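Local coordinates for esterase (Thermotoga maritima, PDB 3DOH), which probably hydrolyses carboxylic esters, as a thermostable esterase with an immunoglobulin-like domain and an alpha/beta-hydrolase domain, at residues G349-K353 / H354-P358; K14-E18 / G19-C23; R252-L255 / D256-N259; N259-E262 / N263-Y266; Q36-S39 / P40-S44. One frame throughout, in Å; residues are numbered along the deposited sequence.

Contact 1: G349-K353 / H354-P358; sequences GFMEK and HGWDP
The imidazole of His354 lies over one face of the Phe350 ring, its CD2 3.8 Å above the plane and over the centre. The two planes are 31° apart, so the rings meet obliquely. His354 N donates to Phe350 O at 3.2 Å, and the same oxygen sits at the imidazole edge, so that backbone and ring approach one carbonyl together. One residue on, Met351 threads between Trp356 and Pro358. Its SD faces the edge of the indole in a Met-aromatic contact, 5.4 Å from the centroid of the six-membered ring, while CE reaches Trp356 CB at 3.9 Å. Bends at chi2 and chi3 carry the thioether round to that edge, and Met351 CB rests 3.7 Å from Pro358 CA.

The frame behind these side chains is a Schellman motif closing the short helix 350-353. Gly355, with positive phi, donates its N to Glu352 O at 3.0 Å, and Trp356 N reaches back to Met351 O at 3.0 Å. Farther out, Pro364 of helix 362-366 packs on Phe350, Met351 and Trp356. Asp357 OD1 accepts from the backbone N of His359, probably the histidine of a catalytic triad. The chemistry implies a helix end held by main-chain bonds and packed rings, with Asp357 and its bond to His359 following two residues after Gly355.

Contact 2: K14-E18 / G19-C23; sequences KVFPE and GEKVC
Lys14 and Lys21 form a hydrogen-bonded antiparallel pair in which each backbone satisfies the other: Lys14 N donates to Lys21 O at 2.9 Å, and Lys21 N returns the bond to Lys14 O at 3.0 Å. Nearer the turn, Phe16 and Gly19 repeat the exchange, with Phe16 N bound to Gly19 O at 2.8 Å and Gly19 N to Phe16 O. These four bonds build a tight beta hairpin between strands 8-16 and 19-29 of the Ig-like domain, and a type I turn from Phe16 to Gly19 joins the strands. Between the two bonded pairs, Val15 and Glu20 face each other as a non-hydrogen-bonded pair; there Glu20 CA makes a CA-H...O contact of 3.3 Å with Lys14 O, giving that carbonyl a second neighbour.

On the other face, the Lys21 side chain crosses that of Phe16 at about a right angle, CG 3.6 Å from Phe16 CD1. Cys23 CB meets the Phe16 ring at its edge, 3.9 Å from CE1, and Cys23 SG lies 3.8 Å from Lys14 CB.

The charged ends find partners beyond the hairpin. Buried Glu20 is gripped by a salt bridge from Arg105 and hydrogen bonds with Thr94, Tyr191 and Thr13, while Lys21 NZ bonds to Ser92 OG. Lys14 NZ salt-bridges a sulfate probably from the crystallisation liquor. The chemistry implies a division of labour: the Lys14/Lys21 and Phe16/Gly19 pairs are satisfied within the hairpin, whereas backbone bonds of Glu20 to Thr94 and Val22 to Ser92, with the Glu20 and Lys21 side chains, tie strand 19-29 to its surroundings.

Contact 3: R252-L255 / D256-N259; sequences RKLL and DEYN
The C-terminal end of helix 242-257, in the hydrolase domain, offers a compact case of i to i+4 contact, in which Lys253 meets Glu257 and Leu254 meets Tyr258. The last helical bonds are in place: Asp256 N donates to Arg252 O at 3.1 Å, and Glu257 N to Lys253 O at 2.7 Å, the latter nearly along the C=O axis. At Tyr258, the first residue to leave helical geometry, the series weakens, for its N approaches Leu254 O at 2.7 Å with an N-H...O angle of only 117°.

Side chains follow the same spacing. The carboxylate of Glu257 lies against the aliphatic part of Lys253, OE1 3.2 Å from CG and OE2 3.4 Å from CD. Lys253 starts with CG anti to its backbone N (chi1 179°), but turns at chi3 and chi4, which leaves NZ 4.8 Å from Glu257 OE2 and beyond a salt bridge. On the neighbouring side of the helix, Leu254 CD1 sits 4.1 Å from Tyr258 CE2, and the tyrosine presents the edge of its ring to Leu254 O.

Leu254 and Tyr258 also pack on Leu162 of strand 157-163, and Tyr258 meets the ring of Phe215, so this side of the helix end leans on the sheet. Lys253 packs on Tyr160 of the same strand, whereas Glu257 is exposed; both touch a crystal neighbour, which may influence their pose. The opposite charges would be expected to attract one another at this distance, but the geometry implies that backbone bonds and apolar packing define the helix end.

Contact 4: N259-E262 / N263-Y266; sequences NIDE and NRIY
Asp261 O accepts a hydrogen bond from Arg264 N at 2.9 Å, closing a type I beta turn that swings the chain from the short strand 260-261 into strand 264-270 of the alpha/beta-hydrolase sheet. The N-H points almost straight at the oxygen, at 169°, although it arrives from above the carbonyl plane.

The tight part lies beneath the corner. Ile260 CG2 faces Ile265 CG1 at 4.4 Å, a modest touch by itself, but both side chains are buried; Leu255 of helix 242-257 packs on each, while Ile260 also packs on Leu176 and Ile265 on Val178 of strand 174-180. The turn thereby brings two isoleucines under the same helix.

The opposite character belongs to the polar rim. Glu262, exposed at the corner, makes a salt bridge through OE1 with Lys173 NZ. Asp261 OD1 lies near Asn263 N, as in an Asx turn, yet the placement of that nitrogen makes the bond doubtful. Asp261 OD2 stands 4.1 Å from Arg264 NE, too far for a salt bridge, and the carboxylate and guanidinium planes are nearly perpendicular, 88° apart. Their attraction is therefore probably loose. The arginine finds a partner farther along its own strand: bends at chi2 and chi3 carry the guanidinium to Tyr266, and Arg264 NH1 donates, within the guanidinium plane, to Tyr266 OH at 3.3 Å.

Contact 5: Q36-S39 / P40-S44; sequences QKLS and PDQFS
Ser39, just before the 3-10 segment 40-42, and Gln42, its last residue, bond to each other where the chain leads into strand 43-48 of the Ig-like domain. Gln42 N donates to Ser39 O at 3.0 Å, and the glutamine side chain answers in the other direction, its OE1 accepting from Ser39 N at 3.0 Å. This returning bond resembles one half of a capping box. Gln42 CG stands beside its own backbone N, and the chain then runs extended (chi2 175°), which carries the amide back to Ser39 and places OE1 3.2 Å from Leu38 CA.

The serine hydroxyl turns elsewhere. With chi1 at 157°, OG lies anti to the backbone N and donates to Asp41 OD2 at 2.8 Å, meeting it from above the carboxylate plane. Asp41 helps by adopting the crowded position between its backbone N and carbonyl carbon (chi1 63°). A water donates to the same OG and weakly accepts from Asp41 N.

Inward, Phe43 packs among Ile27, Val61 and Val81, whereas the carbonyl of Asp41 accepts from Lys46 of a third subunit. The phenyl ring turns its edge toward this corner: Ser39 O lies in the ring plane, 3.8 Å from Phe43 CD2, and Leu38 CG is 4.3 Å from Phe43 CE2.

Overall arrangement
All five contacts are local, yet their places in the fold set their chemistry. Contacts 2 and 5 reach the same sheet of the Ig-like domain, the former a partly buried hairpin near the middle of the molecule, the latter a partly buried turn at its far end, polar outside and apolar within, that touches another subunit. Contacts 3 and 4 share Asn259 and form one unit, Leu255 of the helix end packing on Ile260 and Ile265 of the corner; contact 3 lies nearer the surface. Contact 1, also superficial, relies on aromatic groups and stands about 40 Å from contact 3, centre to centre. It touches contact 2 where Trp356 meets Glu18, bringing hydrolase and Ig-like parts together.

Contact 1: G349-K353 / H354-P358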
# COMPACT_ATOMS: atom_id res chain seq x y z
N GLY A 349 -25.02 -0.91 11.06
CA GLY A 349 -23.60 -0.83 10.79
C GLY A 349 -22.65 -1.55 11.75
O GLY A 349 -21.53 -1.91 11.36
N PHE A 350 -23.06 -1.75 13.01
CA PHE A 350 -22.19 -2.41 13.98
C PHE A 350 -21.67 -3.78 13.49
O PHE A 350 -20.47 -4.13 13.67
CB PHE A 350 -22.91 -2.58 15.32
CG PHE A 350 -22.18 -3.48 16.27
CD1 PHE A 350 -21.42 -2.95 17.30
CD2 PHE A 350 -22.25 -4.85 16.15
CE1 PHE A 350 -20.74 -3.79 18.20
CE2 PHE A 350 -21.57 -5.69 17.02
CZ PHE A 350 -20.82 -5.17 18.06
N MET A 351 -22.58 -4.55 12.91
CA MET A 351 -22.25 -5.88 12.45
C MET A 351 -21.24 -5.81 11.29
O MET A 351 -20.15 -6.42 11.40
CB MET A 351 -23.51 -6.64 12.06
CG MET A 351 -24.48 -6.87 13.22
SD MET A 351 -23.87 -8.05 14.44
CE MET A 351 -24.10 -9.55 13.56
N GLU A 352 -21.57 -5.05 10.22
CA GLU A 352 -20.67 -5.04 9.04
C GLU A 352 -19.32 -4.43 9.41
O GLU A 352 -18.29 -4.87 8.90
CB GLU A 352 -21.27 -4.36 7.80
CG GLU A 352 -22.64 -4.94 7.32
CD GLU A 352 -22.56 -6.14 6.33
OE1 GLU A 352 -21.74 -7.09 6.53
OE2 GLU A 352 -23.38 -6.13 5.35
N LYS A 353 -19.32 -3.47 10.33
CA LYS A 353 -18.08 -2.95 10.86
C LYS A 353 -17.22 -4.09 11.38
O LYS A 353 -16.04 -4.12 11.10
CB LYS A 353 -18.35 -1.86 11.93
CG LYS A 353 -17.21 -1.58 12.93
CD LYS A 353 -17.64 -0.61 14.10
CE LYS A 353 -16.42 0.14 14.74
NZ LYS A 353 -15.48 -0.74 15.55
N HIS A 354 -17.81 -5.07 12.07
CA HIS A 354 -17.02 -6.21 12.64
C HIS A 354 -16.87 -7.39 11.68
O HIS A 354 -16.34 -8.45 12.06
CB HIS A 354 -17.61 -6.71 13.94
CG HIS A 354 -17.49 -5.76 15.07
ND1 HIS A 354 -16.59 -5.93 16.09
CD2 HIS A 354 -18.16 -4.62 15.36
CE1 HIS A 354 -16.71 -4.95 16.97
NE2 HIS A 354 -17.66 -4.14 16.54
N GLY A 355 -17.37 -7.21 10.45
CA GLY A 355 -17.20 -8.15 9.36
C GLY A 355 -18.28 -9.21 9.30
O GLY A 355 -18.04 -10.30 8.77
N TRP A 356 -19.46 -8.92 9.84
CA TRP A 356 -20.48 -9.93 10.06
C TRP A 356 -21.71 -9.50 9.29
O TRP A 356 -22.05 -8.32 9.29
CB TRP A 356 -20.82 -10.06 11.57
CG TRP A 356 -19.66 -10.49 12.45
CD1 TRP A 356 -18.70 -11.44 12.15
CD2 TRP A 356 -19.35 -10.03 13.80
NE1 TRP A 356 -17.82 -11.57 13.21
CE2 TRP A 356 -18.18 -10.72 14.22
CE3 TRP A 356 -19.94 -9.10 14.67
CZ2 TRP A 356 -17.60 -10.50 15.47
CZ3 TRP A 356 -19.34 -8.88 15.92
CH2 TRP A 356 -18.20 -9.59 16.30
N ASP A 357 -22.34 -10.46 8.62
CA ASP A 357 -23.67 -10.31 8.07
C ASP A 357 -24.62 -9.81 9.21
O ASP A 357 -24.59 -10.40 10.30
CB ASP A 357 -24.11 -11.68 7.54
CG ASP A 357 -25.50 -11.65 6.88
OD1 ASP A 357 -26.52 -11.31 7.57
OD2 ASP A 357 -25.56 -11.98 5.65
N PRO A 358 -25.42 -8.72 9.00
CA PRO A 358 -26.20 -8.28 10.18
C PRO A 358 -27.24 -9.28 10.70
O PRO A 358 -27.75 -9.10 11.77
CB PRO A 358 -26.84 -6.92 9.76
CG PRO A 358 -26.66 -6.79 8.35
CD PRO A 358 -25.68 -7.86 7.83

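Contact 2: K14-E18 / G19-C23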
# COMPACT_ATOMS: atom_id res chain seq x y z
N LYS A 14 -12.32 -26.45 15.09
CA LYS A 14 -12.72 -25.78 16.29
C LYS A 14 -13.91 -24.90 15.90
O LYS A 14 -13.96 -24.38 14.76
CB LYS A 14 -11.54 -24.95 16.75
CG LYS A 14 -11.71 -24.25 18.07
CD LYS A 14 -10.89 -23.00 18.06
CE LYS A 14 -10.44 -22.61 19.43
NZ LYS A 14 -9.31 -23.48 19.88
N VAL A 15 -14.86 -24.70 16.80
CA VAL A 15 -16.00 -23.88 16.41
C VAL A 15 -15.72 -22.40 16.73
O VAL A 15 -15.59 -22.01 17.92
CB VAL A 15 -17.36 -24.37 17.03
CG1 VAL A 15 -18.53 -23.54 16.52
CG2 VAL A 15 -17.59 -25.86 16.76
N PHE A 16 -15.62 -21.60 15.66
CA PHE A 16 -15.37 -20.17 15.79
C PHE A 16 -16.70 -19.39 15.68
O PHE A 16 -17.71 -19.94 15.19
CB PHE A 16 -14.37 -19.69 14.74
CG PHE A 16 -12.99 -20.19 14.95
CD1 PHE A 16 -12.55 -21.36 14.30
CD2 PHE A 16 -12.11 -19.53 15.82
CE1 PHE A 16 -11.26 -21.86 14.51
CE2 PHE A 16 -10.83 -20.02 16.05
CZ PHE A 16 -10.39 -21.16 15.39
N PRO A 17 -16.71 -18.10 16.09
CA PRO A 17 -18.01 -17.44 16.10
C PRO A 17 -18.82 -17.59 14.79
O PRO A 17 -20.05 -17.69 14.85
CB PRO A 17 -17.66 -15.99 16.43
CG PRO A 17 -16.42 -16.13 17.31
CD PRO A 17 -15.64 -17.20 16.58
N GLU A 18 -18.15 -17.66 13.64
CA GLU A 18 -18.89 -17.79 12.37
C GLU A 18 -18.98 -19.26 11.90
O GLU A 18 -19.30 -19.54 10.74
CB GLU A 18 -18.29 -16.91 11.28
CG GLU A 18 -17.76 -15.54 11.80
CD GLU A 18 -16.21 -15.47 11.93
OE1 GLU A 18 -15.66 -15.77 13.05
OE2 GLU A 18 -15.57 -15.12 10.89
N GLY A 19 -18.71 -20.19 12.83
CA GLY A 19 -18.80 -21.60 12.56
C GLY A 19 -17.49 -22.35 12.63
O GLY A 19 -16.43 -21.77 12.95
N GLU A 20 -17.55 -23.64 12.31
CA GLU A 20 -16.44 -24.55 12.52
C GLU A 20 -15.42 -24.45 11.40
O GLU A 20 -15.77 -24.50 10.22
CB GLU A 20 -16.94 -25.99 12.65
CG GLU A 20 -15.83 -27.03 12.72
CD GLU A 20 -16.29 -28.40 12.27
OE1 GLU A 20 -17.15 -28.48 11.37
OE2 GLU A 20 -15.80 -29.41 12.83
N LYS A 21 -14.16 -24.31 11.77
CA LYS A 21 -13.08 -24.12 10.83
C LYS A 21 -12.01 -25.12 11.19
O LYS A 21 -11.85 -25.49 12.37
CB LYS A 21 -12.45 -22.74 10.93
CG LYS A 21 -13.31 -21.46 10.74
CD LYS A 21 -12.35 -20.24 10.78
CE LYS A 21 -13.03 -18.94 10.51
NZ LYS A 21 -13.52 -18.86 9.12
N VAL A 22 -11.25 -25.54 10.19
CA VAL A 22 -10.03 -26.28 10.42
C VAL A 22 -8.94 -25.26 10.80
O VAL A 22 -8.54 -24.43 9.96
CB VAL A 22 -9.56 -27.04 9.16
CG1 VAL A 22 -8.43 -27.95 9.52
CG2 VAL A 22 -10.66 -27.84 8.55
N CYS A 23 -8.45 -25.35 12.04
CA CYS A 23 -7.52 -24.39 12.61
C CYS A 23 -6.12 -24.98 12.75
O CYS A 23 -5.14 -24.26 12.83
CB CYS A 23 -8.02 -23.89 13.97
SG CYS A 23 -8.07 -25.16 15.22

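Contact 3: R252-L255 / D256-N259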
# COMPACT_ATOMS: atom_id res chain seq x y z
N ARG A 252 -37.10 -33.84 29.52
CA ARG A 252 -37.63 -34.70 30.60
C ARG A 252 -36.90 -36.01 30.71
O ARG A 252 -36.71 -36.49 31.81
CB ARG A 252 -39.13 -34.95 30.47
CG ARG A 252 -39.88 -33.65 30.33
CD ARG A 252 -41.38 -33.82 30.60
NE ARG A 252 -41.96 -32.53 30.98
CZ ARG A 252 -42.95 -31.93 30.32
NH1 ARG A 252 -43.51 -32.53 29.25
NH2 ARG A 252 -43.39 -30.73 30.74
N LYS A 253 -36.47 -36.57 29.58
CA LYS A 253 -35.67 -37.79 29.63
C LYS A 253 -34.41 -37.46 30.44
O LYS A 253 -34.04 -38.17 31.39
CB LYS A 253 -35.31 -38.31 28.23
CG LYS A 253 -34.46 -39.57 28.30
CD LYS A 253 -33.82 -40.12 26.96
CE LYS A 253 -34.83 -40.66 25.95
NZ LYS A 253 -35.77 -41.68 26.51
N LEU A 254 -33.80 -36.33 30.09
CA LEU A 254 -32.54 -35.90 30.68
C LEU A 254 -32.65 -35.73 32.20
O LEU A 254 -31.76 -36.17 32.96
CB LEU A 254 -32.12 -34.58 30.03
CG LEU A 254 -31.13 -34.54 28.87
CD1 LEU A 254 -30.80 -35.89 28.19
CD2 LEU A 254 -31.59 -33.51 27.90
N LEU A 255 -33.73 -35.09 32.63
CA LEU A 255 -34.01 -34.88 34.03
C LEU A 255 -34.09 -36.21 34.72
O LEU A 255 -33.53 -36.36 35.80
CB LEU A 255 -35.36 -34.16 34.24
CG LEU A 255 -35.55 -32.70 33.82
CD1 LEU A 255 -36.92 -32.16 34.28
CD2 LEU A 255 -34.46 -31.86 34.41
N ASP A 256 -34.79 -37.16 34.10
CA ASP A 256 -34.84 -38.51 34.63
C ASP A 256 -33.46 -39.11 34.66
O ASP A 256 -33.02 -39.57 35.70
CB ASP A 256 -35.77 -39.40 33.80
CG ASP A 256 -37.21 -38.93 33.84
OD1 ASP A 256 -37.59 -38.26 34.82
OD2 ASP A 256 -37.97 -39.22 32.89
N GLU A 257 -32.74 -39.07 33.54
CA GLU A 257 -31.44 -39.78 33.49
C GLU A 257 -30.29 -39.15 34.24
O GLU A 257 -29.28 -39.80 34.41
CB GLU A 257 -30.97 -39.94 32.05
CG GLU A 257 -31.52 -41.12 31.29
CD GLU A 257 -31.57 -40.85 29.81
OE1 GLU A 257 -31.47 -39.67 29.44
OE2 GLU A 257 -31.72 -41.79 28.99
N TYR A 258 -30.39 -37.86 34.61
CA TYR A 258 -29.20 -37.09 35.03
C TYR A 258 -29.42 -36.18 36.21
O TYR A 258 -30.55 -35.81 36.54
CB TYR A 258 -28.64 -36.27 33.85
CG TYR A 258 -28.00 -37.06 32.73
CD1 TYR A 258 -26.72 -37.65 32.88
CD2 TYR A 258 -28.65 -37.21 31.50
CE1 TYR A 258 -26.12 -38.38 31.82
CE2 TYR A 258 -28.06 -37.95 30.44
CZ TYR A 258 -26.81 -38.53 30.63
OH TYR A 258 -26.26 -39.23 29.61
N ASN A 259 -28.30 -35.81 36.85
CA ASN A 259 -28.35 -34.91 38.01
C ASN A 259 -28.39 -33.43 37.55
O ASN A 259 -27.44 -32.65 37.71
CB ASN A 259 -27.23 -35.22 39.02
CG ASN A 259 -25.83 -35.11 38.42
OD1 ASN A 259 -25.61 -35.44 37.24
ND2 ASN A 259 -24.86 -34.64 39.23

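Contact 4: N259-E262 / N263-Y266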
# COMPACT_ATOMS: atom_id res chain seq x y z
N ASN A 259 -28.30 -35.81 36.85
CA ASN A 259 -28.35 -34.91 38.01
C ASN A 259 -28.39 -33.43 37.55
O ASN A 259 -27.44 -32.65 37.71
CB ASN A 259 -27.23 -35.22 39.02
CG ASN A 259 -25.83 -35.11 38.42
OD1 ASN A 259 -25.61 -35.44 37.24
ND2 ASN A 259 -24.86 -34.64 39.23
N ILE A 260 -29.52 -33.10 36.92
CA ILE A 260 -29.75 -31.80 36.34
C ILE A 260 -30.67 -31.11 37.32
O ILE A 260 -31.44 -31.79 38.03
CB ILE A 260 -30.34 -31.94 34.91
CG1 ILE A 260 -29.24 -32.50 33.95
CG2 ILE A 260 -30.98 -30.64 34.43
CD1 ILE A 260 -29.73 -32.93 32.56
N ASP A 261 -30.54 -29.79 37.42
CA ASP A 261 -31.28 -28.98 38.37
C ASP A 261 -32.56 -28.45 37.72
O ASP A 261 -32.49 -27.57 36.87
CB ASP A 261 -30.39 -27.83 38.88
CG ASP A 261 -31.09 -26.94 39.88
OD1 ASP A 261 -32.34 -26.94 39.89
OD2 ASP A 261 -30.40 -26.25 40.67
N GLU A 262 -33.71 -29.02 38.10
CA GLU A 262 -35.01 -28.56 37.54
C GLU A 262 -35.14 -27.04 37.60
O GLU A 262 -35.92 -26.46 36.86
CB GLU A 262 -36.24 -29.17 38.28
CG GLU A 262 -36.05 -30.49 39.03
CD GLU A 262 -35.25 -30.36 40.35
OE1 GLU A 262 -34.09 -30.86 40.43
OE2 GLU A 262 -35.80 -29.74 41.32
N ASN A 263 -34.43 -26.40 38.52
CA ASN A 263 -34.53 -24.94 38.70
C ASN A 263 -33.65 -24.05 37.81
O ASN A 263 -33.73 -22.84 37.89
CB ASN A 263 -34.31 -24.57 40.16
CG ASN A 263 -35.29 -25.28 41.09
OD1 ASN A 263 -34.91 -25.68 42.19
ND2 ASN A 263 -36.55 -25.43 40.65
N ARG A 264 -32.82 -24.68 36.98
CA ARG A 264 -31.89 -23.94 36.14
C ARG A 264 -31.77 -24.59 34.77
O ARG A 264 -30.67 -24.91 34.31
CB ARG A 264 -30.51 -23.85 36.80
CG ARG A 264 -30.55 -23.36 38.24
CD ARG A 264 -29.39 -22.42 38.53
NE ARG A 264 -28.30 -23.09 39.23
CZ ARG A 264 -27.01 -22.81 39.04
NH1 ARG A 264 -26.65 -21.88 38.17
NH2 ARG A 264 -26.09 -23.48 39.73
N ILE A 265 -32.91 -24.79 34.11
CA ILE A 265 -32.91 -25.18 32.70
C ILE A 265 -33.07 -23.89 31.90
O ILE A 265 -34.15 -23.28 31.87
CB ILE A 265 -34.02 -26.24 32.37
CG1 ILE A 265 -33.74 -27.54 33.10
CG2 ILE A 265 -34.07 -26.53 30.85
CD1 ILE A 265 -34.97 -28.43 33.17
N TYR A 266 -31.98 -23.46 31.29
CA TYR A 266 -31.92 -22.23 30.55
C TYR A 266 -32.14 -22.59 29.10
O TYR A 266 -32.02 -23.74 28.71
CB TYR A 266 -30.56 -21.64 30.72
CG TYR A 266 -30.14 -21.43 32.19
CD1 TYR A 266 -30.95 -20.74 33.08
CD2 TYR A 266 -28.89 -21.86 32.66
CE1 TYR A 266 -30.56 -20.53 34.39
CE2 TYR A 266 -28.49 -21.64 33.98
CZ TYR A 266 -29.34 -20.97 34.83
OH TYR A 266 -28.99 -20.72 36.16

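Contact 5: Q36-S39 / P40-S44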
# COMPACT_ATOMS: atom_id res chain seq x y z
N GLN A 36 11.76 -26.39 18.31
CA GLN A 36 12.63 -25.24 18.38
C GLN A 36 13.19 -25.00 16.98
O GLN A 36 13.28 -23.87 16.53
CB GLN A 36 13.71 -25.52 19.45
CG GLN A 36 15.05 -24.76 19.35
CD GLN A 36 16.22 -25.62 19.89
OE1 GLN A 36 16.15 -26.18 21.00
NE2 GLN A 36 17.29 -25.74 19.08
N LYS A 37 13.52 -26.09 16.28
CA LYS A 37 14.11 -26.02 14.93
C LYS A 37 13.13 -26.03 13.72
O LYS A 37 13.56 -25.91 12.57
CB LYS A 37 15.22 -27.09 14.77
CG LYS A 37 16.67 -26.54 14.89
CD LYS A 37 17.71 -27.45 14.21
CE LYS A 37 18.86 -26.66 13.50
NZ LYS A 37 20.14 -26.48 14.30
N LEU A 38 11.82 -26.15 13.98
CA LEU A 38 10.79 -26.16 12.94
C LEU A 38 10.40 -24.74 12.54
O LEU A 38 10.57 -23.79 13.32
CB LEU A 38 9.56 -26.92 13.43
CG LEU A 38 9.38 -28.43 13.20
CD1 LEU A 38 10.69 -29.22 12.91
CD2 LEU A 38 8.64 -29.02 14.38
N SER A 39 9.88 -24.57 11.33
CA SER A 39 9.47 -23.27 10.85
C SER A 39 8.37 -23.47 9.80
O SER A 39 8.40 -24.46 9.09
CB SER A 39 10.70 -22.53 10.29
OG SER A 39 10.35 -21.51 9.37
N PRO A 40 7.37 -22.57 9.73
CA PRO A 40 6.22 -22.70 8.79
C PRO A 40 6.56 -23.02 7.34
O PRO A 40 5.83 -23.74 6.68
CB PRO A 40 5.54 -21.32 8.90
CG PRO A 40 5.81 -20.93 10.32
CD PRO A 40 7.24 -21.36 10.57
N ASP A 41 7.67 -22.51 6.85
CA ASP A 41 8.03 -22.74 5.45
C ASP A 41 8.60 -24.13 5.14
O ASP A 41 9.11 -24.36 4.04
CB ASP A 41 8.98 -21.63 4.94
CG ASP A 41 10.33 -21.61 5.68
OD1 ASP A 41 11.18 -20.83 5.21
OD2 ASP A 41 10.58 -22.35 6.68
N GLN A 42 8.53 -25.04 6.10
CA GLN A 42 9.00 -26.40 5.88
C GLN A 42 7.82 -27.32 5.56
O GLN A 42 7.98 -28.51 5.29
CB GLN A 42 9.75 -26.94 7.09
CG GLN A 42 10.96 -26.14 7.58
CD GLN A 42 11.52 -26.73 8.86
OE1 GLN A 42 10.79 -26.94 9.82
NE2 GLN A 42 12.81 -27.04 8.87
N PHE A 43 6.62 -26.76 5.57
CA PHE A 43 5.44 -27.57 5.39
C PHE A 43 4.48 -26.90 4.43
O PHE A 43 4.63 -25.73 4.11
CB PHE A 43 4.78 -27.72 6.74
CG PHE A 43 5.61 -28.43 7.76
CD1 PHE A 43 5.45 -29.79 7.97
CD2 PHE A 43 6.52 -27.73 8.54
CE1 PHE A 43 6.20 -30.46 8.93
CE2 PHE A 43 7.28 -28.38 9.50
CZ PHE A 43 7.12 -29.75 9.70
N SER A 44 3.48 -27.64 4.01
CA SER A 44 2.45 -27.08 3.17
C SER A 44 1.11 -27.65 3.60
O SER A 44 1.03 -28.84 3.98
CB SER A 44 2.71 -27.49 1.75
OG SER A 44 1.74 -26.91 0.92
O HOH W 1 8.63 -19.66 7.78